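Local coordinates for carboxyl esterase NP (Bacillus subtilis, PDB 4CCW), which catalyses the hydrolysis of carboxylic esters to an alcohol and a carboxylate, as an esterase of the alpha/beta hydrolase fold, at residues 56-61 and 121-126; 227-232 and 257-262. All coordinates share one frame; numbering follows the deposited sequence.

Interaction 1 of 2, residues 56-61 and 121-126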
loop_
_atom_site.group_PDB
_atom_site.type_symbol
_atom_site.label_atom_id
_atom_site.label_comp_id
_atom_site.label_asym_id
_atom_site.label_seq_id
_atom_site.Cartn_x
_atom_site.Cartn_y
_atom_site.Cartn_z
ATOM N N PRO A 56 -17.567 -4.437 0.258
ATOM C CA PRO A 56 -16.447 -3.562 -0.052
ATOM C C PRO A 56 -15.082 -4.134 0.357
ATOM O O PRO A 56 -14.956 -4.827 1.382
ATOM C CB PRO A 56 -16.759 -2.266 0.724
ATOM C CG PRO A 56 -18.087 -2.483 1.396
ATOM C CD PRO A 56 -18.358 -3.949 1.401
ATOM N N LEU A 57 -14.080 -3.836 -0.463
ATOM C CA LEU A 57 -12.680 -4.143 -0.165
ATOM C C LEU A 57 -11.819 -2.947 -0.526
ATOM O O LEU A 57 -11.923 -2.410 -1.635
ATOM C CB LEU A 57 -12.213 -5.388 -0.937
ATOM C CG LEU A 57 -10.703 -5.668 -1.029
ATOM C CD1 LEU A 57 -10.102 -6.052 0.329
ATOM C CD2 LEU A 57 -10.431 -6.763 -2.047
ATOM N N VAL A 58 -10.965 -2.524 0.406
ATOM C CA VAL A 58 -10.118 -1.363 0.161
ATOM C C VAL A 58 -8.647 -1.809 0.052
ATOM O O VAL A 58 -8.151 -2.560 0.895
ATOM C CB VAL A 58 -10.296 -0.268 1.241
ATOM C CG1 VAL A 58 -9.280 0.856 1.054
ATOM C CG2 VAL A 58 -11.705 0.315 1.209
ATOM N N LEU A 59 -7.981 -1.344 -1.001
ATOM C CA LEU A 59 -6.577 -1.639 -1.254
ATOM C C LEU A 59 -5.723 -0.386 -1.073
ATOM O O LEU A 59 -6.061 0.698 -1.562
ATOM C CB LEU A 59 -6.386 -2.181 -2.677
ATOM C CG LEU A 59 -7.316 -3.300 -3.168
ATOM C CD1 LEU A 59 -7.041 -3.638 -4.622
ATOM C CD2 LEU A 59 -7.200 -4.535 -2.293
ATOM N N LEU A 60 -4.610 -0.554 -0.370
ATOM C CA LEU A 60 -3.677 0.528 -0.123
ATOM C C LEU A 60 -2.285 0.037 -0.544
ATOM O O LEU A 60 -1.706 -0.843 0.086
ATOM C CB LEU A 60 -3.713 0.961 1.349
ATOM C CG LEU A 60 -4.972 1.689 1.850
ATOM C CD1 LEU A 60 -4.937 1.803 3.371
ATOM C CD2 LEU A 60 -5.146 3.062 1.204
ATOM N N HIS A 61 -1.797 0.618 -1.638
ATOM C CA HIS A 61 -0.556 0.226 -2.329
ATOM C C HIS A 61 0.722 0.467 -1.543
ATOM O O HIS A 61 0.722 1.171 -0.523
ATOM C CB HIS A 61 -0.481 1.050 -3.600
ATOM C CG HIS A 61 -0.479 2.536 -3.333
ATOM N ND1 HIS A 61 0.636 3.203 -3.015
ATOM C CD2 HIS A 61 -1.521 3.469 -3.303
ATOM C CE1 HIS A 61 0.339 4.504 -2.803
ATOM N NE2 HIS A 61 -0.978 4.665 -2.982
ATOM N N GLU A 121 -19.543 1.108 5.536
ATOM C CA GLU A 121 -19.714 0.930 6.973
ATOM C C GLU A 121 -18.493 0.208 7.506
ATOM O O GLU A 121 -17.602 0.844 8.059
ATOM C CB GLU A 121 -21.001 0.174 7.288
ATOM C CG GLU A 121 -22.226 1.072 7.233
ATOM C CD GLU A 121 -23.513 0.285 7.279
ATOM O OE1 GLU A 121 -23.733 -0.544 6.370
ATOM O OE2 GLU A 121 -24.306 0.501 8.219
ATOM N N LYS A 122 -18.445 -1.112 7.313
ATOM C CA LYS A 122 -17.208 -1.872 7.546
ATOM C C LYS A 122 -16.651 -2.396 6.221
ATOM O O LYS A 122 -17.406 -2.658 5.281
ATOM C CB LYS A 122 -17.437 -3.032 8.515
ATOM C CG LYS A 122 -18.086 -2.655 9.836
ATOM C CD LYS A 122 -18.014 -3.816 10.818
ATOM C CE LYS A 122 -18.696 -3.463 12.127
ATOM N NZ LYS A 122 -18.726 -4.615 13.071
ATOM N N SER A 123 -15.335 -2.533 6.139
ATOM C CA SER A 123 -14.692 -3.016 4.914
ATOM C C SER A 123 -13.552 -3.969 5.194
ATOM O O SER A 123 -12.919 -3.903 6.248
ATOM C CB SER A 123 -14.157 -1.844 4.087
ATOM O OG SER A 123 -13.609 -2.305 2.862
ATOM N N HIS A 124 -13.296 -4.870 4.250
ATOM C CA HIS A 124 -12.042 -5.607 4.252
ATOM C C HIS A 124 -10.987 -4.679 3.738
ATOM O O HIS A 124 -11.282 -3.755 2.975
ATOM C CB HIS A 124 -12.141 -6.852 3.387
ATOM C CG HIS A 124 -13.035 -7.928 3.974
ATOM N ND1 HIS A 124 -12.714 -8.607 5.090
ATOM C CD2 HIS A 124 -14.263 -8.432 3.546
ATOM C CE1 HIS A 124 -13.687 -9.507 5.364
ATOM N NE2 HIS A 124 -14.632 -9.399 4.417
ATOM N N MET A 125 -9.745 -4.902 4.172
ATOM C CA MET A 125 -8.631 -4.072 3.745
ATOM C C MET A 125 -7.438 -4.939 3.417
ATOM O O MET A 125 -7.198 -5.960 4.078
ATOM C CB MET A 125 -8.228 -3.068 4.827
ATOM C CG MET A 125 -9.336 -2.120 5.253
ATOM S SD MET A 125 -8.777 -1.020 6.567
ATOM C CE MET A 125 -7.666 0.057 5.648
ATOM N N ILE A 126 -6.695 -4.516 2.394
ATOM C CA ILE A 126 -5.418 -5.115 2.049
ATOM C C ILE A 126 -4.466 -3.960 1.842
ATOM O O ILE A 126 -4.782 -3.005 1.130
ATOM C CB ILE A 126 -5.497 -5.959 0.759
ATOM C CG1 ILE A 126 -6.530 -7.091 0.924
ATOM C CG2 ILE A 126 -4.126 -6.515 0.385
ATOM C CD1 ILE A 126 -6.912 -7.780 -0.382
#

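Interaction 2 of 2, residues 227-232 and 257-262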
loop_
_atom_site.group_PDB
_atom_site.type_symbol
_atom_site.label_atom_id
_atom_site.label_comp_id
_atom_site.label_asym_id
_atom_site.label_seq_id
_atom_site.Cartn_x
_atom_site.Cartn_y
_atom_site.Cartn_z
ATOM N N GLU A 227 2.045 -2.458 23.745
ATOM C CA GLU A 227 0.679 -2.211 24.182
ATOM C C GLU A 227 -0.259 -1.922 23.016
ATOM O O GLU A 227 -1.371 -2.431 22.991
ATOM C CB GLU A 227 0.626 -1.103 25.251
ATOM C CG GLU A 227 1.036 -1.566 26.656
ATOM C CD GLU A 227 0.442 -2.912 27.096
ATOM O OE1 GLU A 227 -0.791 -3.020 27.283
ATOM O OE2 GLU A 227 1.226 -3.882 27.275
ATOM N N GLU A 228 0.202 -1.135 22.043
ATOM C CA GLU A 228 -0.585 -0.875 20.837
ATOM C C GLU A 228 -0.931 -2.148 20.067
ATOM O O GLU A 228 -2.084 -2.344 19.671
ATOM C CB GLU A 228 0.120 0.148 19.936
ATOM C CG GLU A 228 -0.038 1.557 20.495
ATOM C CD GLU A 228 0.846 2.608 19.854
ATOM O OE1 GLU A 228 1.873 2.255 19.261
ATOM O OE2 GLU A 228 0.497 3.795 19.985
ATOM N N LEU A 229 0.050 -3.028 19.900
ATOM C CA LEU A 229 -0.182 -4.302 19.230
ATOM C C LEU A 229 -1.163 -5.194 20.007
ATOM O O LEU A 229 -2.051 -5.806 19.408
ATOM C CB LEU A 229 1.139 -5.044 18.987
ATOM C CG LEU A 229 2.147 -4.412 18.009
ATOM C CD1 LEU A 229 3.358 -5.345 17.882
ATOM C CD2 LEU A 229 1.516 -4.143 16.647
ATOM N N ARG A 230 -1.003 -5.266 21.326
ATOM C CA ARG A 230 -1.920 -6.055 22.173
ATOM C C ARG A 230 -3.360 -5.575 22.064
ATOM O O ARG A 230 -4.309 -6.335 22.339
ATOM C CB ARG A 230 -1.488 -5.979 23.635
ATOM C CG ARG A 230 -0.296 -6.858 23.968
ATOM C CD ARG A 230 0.065 -6.726 25.436
ATOM N NE ARG A 230 0.944 -7.817 25.827
ATOM C CZ ARG A 230 2.187 -7.667 26.270
ATOM N NH1 ARG A 230 2.702 -6.465 26.422
ATOM N NH2 ARG A 230 2.900 -8.737 26.593
ATOM N N SER A 231 -3.516 -4.310 21.689
ATOM C CA SER A 231 -4.842 -3.674 21.667
ATOM C C SER A 231 -5.675 -3.986 20.416
ATOM O O SER A 231 -6.867 -3.652 20.375
ATOM C CB SER A 231 -4.706 -2.158 21.854
ATOM O OG SER A 231 -4.434 -1.490 20.627
ATOM N N ALA A 232 -5.063 -4.641 19.423
ATOM C CA ALA A 232 -5.748 -4.976 18.155
ATOM C C ALA A 232 -7.040 -5.746 18.406
ATOM O O ALA A 232 -7.039 -6.737 19.139
ATOM C CB ALA A 232 -4.833 -5.780 17.240
ATOM N N SER A 257 3.326 -11.988 16.052
ATOM C CA SER A 257 2.669 -13.156 16.639
ATOM C C SER A 257 2.702 -13.145 18.156
ATOM O O SER A 257 1.843 -13.749 18.774
ATOM C CB SER A 257 3.304 -14.448 16.127
ATOM O OG SER A 257 3.199 -14.536 14.715
ATOM N N SER A 258 3.702 -12.465 18.732
ATOM C CA SER A 258 3.855 -12.376 20.194
ATOM C C SER A 258 2.789 -11.491 20.861
ATOM O O SER A 258 2.414 -11.740 22.011
ATOM C CB SER A 258 5.267 -11.882 20.564
ATOM O OG SER A 258 6.246 -12.892 20.244
ATOM N N PHE A 259 2.315 -10.470 20.146
ATOM C CA PHE A 259 1.426 -9.456 20.741
ATOM C C PHE A 259 0.017 -9.310 20.141
ATOM O O PHE A 259 -0.937 -8.978 20.871
ATOM C CB PHE A 259 2.116 -8.083 20.707
ATOM C CG PHE A 259 3.398 -8.027 21.487
ATOM C CD1 PHE A 259 3.380 -7.888 22.865
ATOM C CD2 PHE A 259 4.631 -8.107 20.836
ATOM C CE1 PHE A 259 4.557 -7.845 23.591
ATOM C CE2 PHE A 259 5.811 -8.081 21.559
ATOM C CZ PHE A 259 5.776 -7.951 22.935
ATOM N N VAL A 260 -0.129 -9.508 18.834
ATOM C CA VAL A 260 -1.426 -9.234 18.182
ATOM C C VAL A 260 -2.380 -10.389 18.491
ATOM O O VAL A 260 -2.077 -11.516 18.160
ATOM C CB VAL A 260 -1.291 -9.045 16.653
ATOM C CG1 VAL A 260 -2.652 -8.869 15.995
ATOM C CG2 VAL A 260 -0.386 -7.854 16.330
ATOM N N PRO A 261 -3.521 -10.103 19.128
ATOM C CA PRO A 261 -4.406 -11.175 19.620
ATOM C C PRO A 261 -4.962 -12.081 18.533
ATOM O O PRO A 261 -5.025 -13.295 18.710
ATOM C CB PRO A 261 -5.552 -10.402 20.261
ATOM C CG PRO A 261 -4.905 -9.158 20.731
ATOM C CD PRO A 261 -3.965 -8.787 19.623
ATOM N N ASP A 262 -5.383 -11.504 17.421
ATOM C CA ASP A 262 -6.120 -12.291 16.451
ATOM C C ASP A 262 -5.333 -12.162 15.171
ATOM O O ASP A 262 -5.576 -11.251 14.378
ATOM C CB ASP A 262 -7.560 -11.763 16.323
ATOM C CG ASP A 262 -8.458 -12.651 15.475
ATOM O OD1 ASP A 262 -7.958 -13.539 14.750
ATOM O OD2 ASP A 262 -9.692 -12.454 15.536
HETATM O O HOH W 1 -6.417 -8.686 16.584
#

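Interaction 1 of 2, residues 56-61 and 121-126
Val-58 N donates to His-124 O at 2.9 Å with a nearly straight N-H...O angle of 164°. That oxygen takes a second bond from its own strand, Ser-123 OG at 2.7 Å, and the two donors reach it from opposite faces of the carbonyl plane. OG stands anti to its backbone N (chi1 -176°), which also sets it 3.6 Å from Val-58 CG2. The parallel pairing continues with Ile-126 N to Val-58 O at 2.9 Å and Leu-60 N to Ile-126 O at 2.9 Å; at its start, His-124 N to Pro-56 O is weak.

On one face of the sheet, Ile-126 CD1 reaches both Leu-57 CD1 (3.7 Å) and Leu-59 CD2 (3.8 Å). Leu-59 and Ile-126 lie side by side and point the same way. On the other face Met-125 bends at chi3 (72°), placing CE 4.0 Å from Leu-60 CD1.

Farther out, His-124 ND1 bonds to Ser-148 OG. Trp-77 of helix 74-80 packs on Leu-57, Leu-59 and Ile-126, while Thr-135 of helix 130-141 touches Leu-60 and Met-125 from the reverse face. Strand 56-60 also pairs with 82-86, and 123-128 with 146-152, so this pair belongs to the parallel part of the mixed central sheet of the alpha/beta hydrolase fold, with helices on both faces.

Interaction 2 of 2, residues 227-232 and 257-262
Leu-229 O is approached by several groups: it accepts a hydrogen bond from Ala-232 N, three residues on, at 3.2 Å, while across the contact Pro-261 CD lies 3.5 Å away and Val-260 CA also comes close. The Pro-261 ring rests against the next carbonyl as well, with CG 3.3 Å from Arg-230 O. In the reverse direction, Arg-230 CA-H is directed at Phe-259 O, the CA-to-O separation being 3.3 Å with 157° at the hydrogen. No direct hydrogen bond joins the segments.

Arg-230 CG is anti to its carbonyl carbon (chi1 -77°), which brings CG alongside Phe-259 O and CD1. From there the chain runs extended to NE, and the guanidinium presents a face to the Phe-259 edge: CE1 is 3.5 Å from NH2, and the two planes stand 87° apart. NH1 forms a salt bridge with Glu-227 OE2 at 3.1 Å, which would restrain the guanidinium's rotation.

Next to the guanidinium contact, Leu-229 CB packs 3.6 Å from Phe-259 CB, and Ala-232 CB touches Val-260 CG1. A water accepts from Asp-262 N and donates weakly to Ala-232 O.

The contact joins the end of helix 226-230 to that of helix 249-259. The latter leads through residues 260-262 into strand 263-268, and helix 226-230 through a short loop into strand 236-241, its parallel neighbour; Phe-158 touches Leu-229 and Val-260, and Leu-140 of helix 130-141 meets Ala-232.

Interactions 1 and 2 belong to one alpha/beta hydrolase fold but do not touch: their centres are 21 Å apart and their nearest atoms about 11 Å. Helix 130-141 is common to both, packing on Leu-60 and Met-125 in interaction 1 and on Ala-232 in interaction 2. Neither contact lies at the ligand site; the side chain of Leu-60 is about 13 Å from the bound (2-hydroxyethoxy)acetic acid. The link to the site is by sequence only: strand 123-128 is followed by pocket residue Ser-129, in a turn consistent with a nucleophile elbow, while residues 257-262 enter strand 263-268, which precedes His-273, probably the proton acceptor and seen in the ligand pocket.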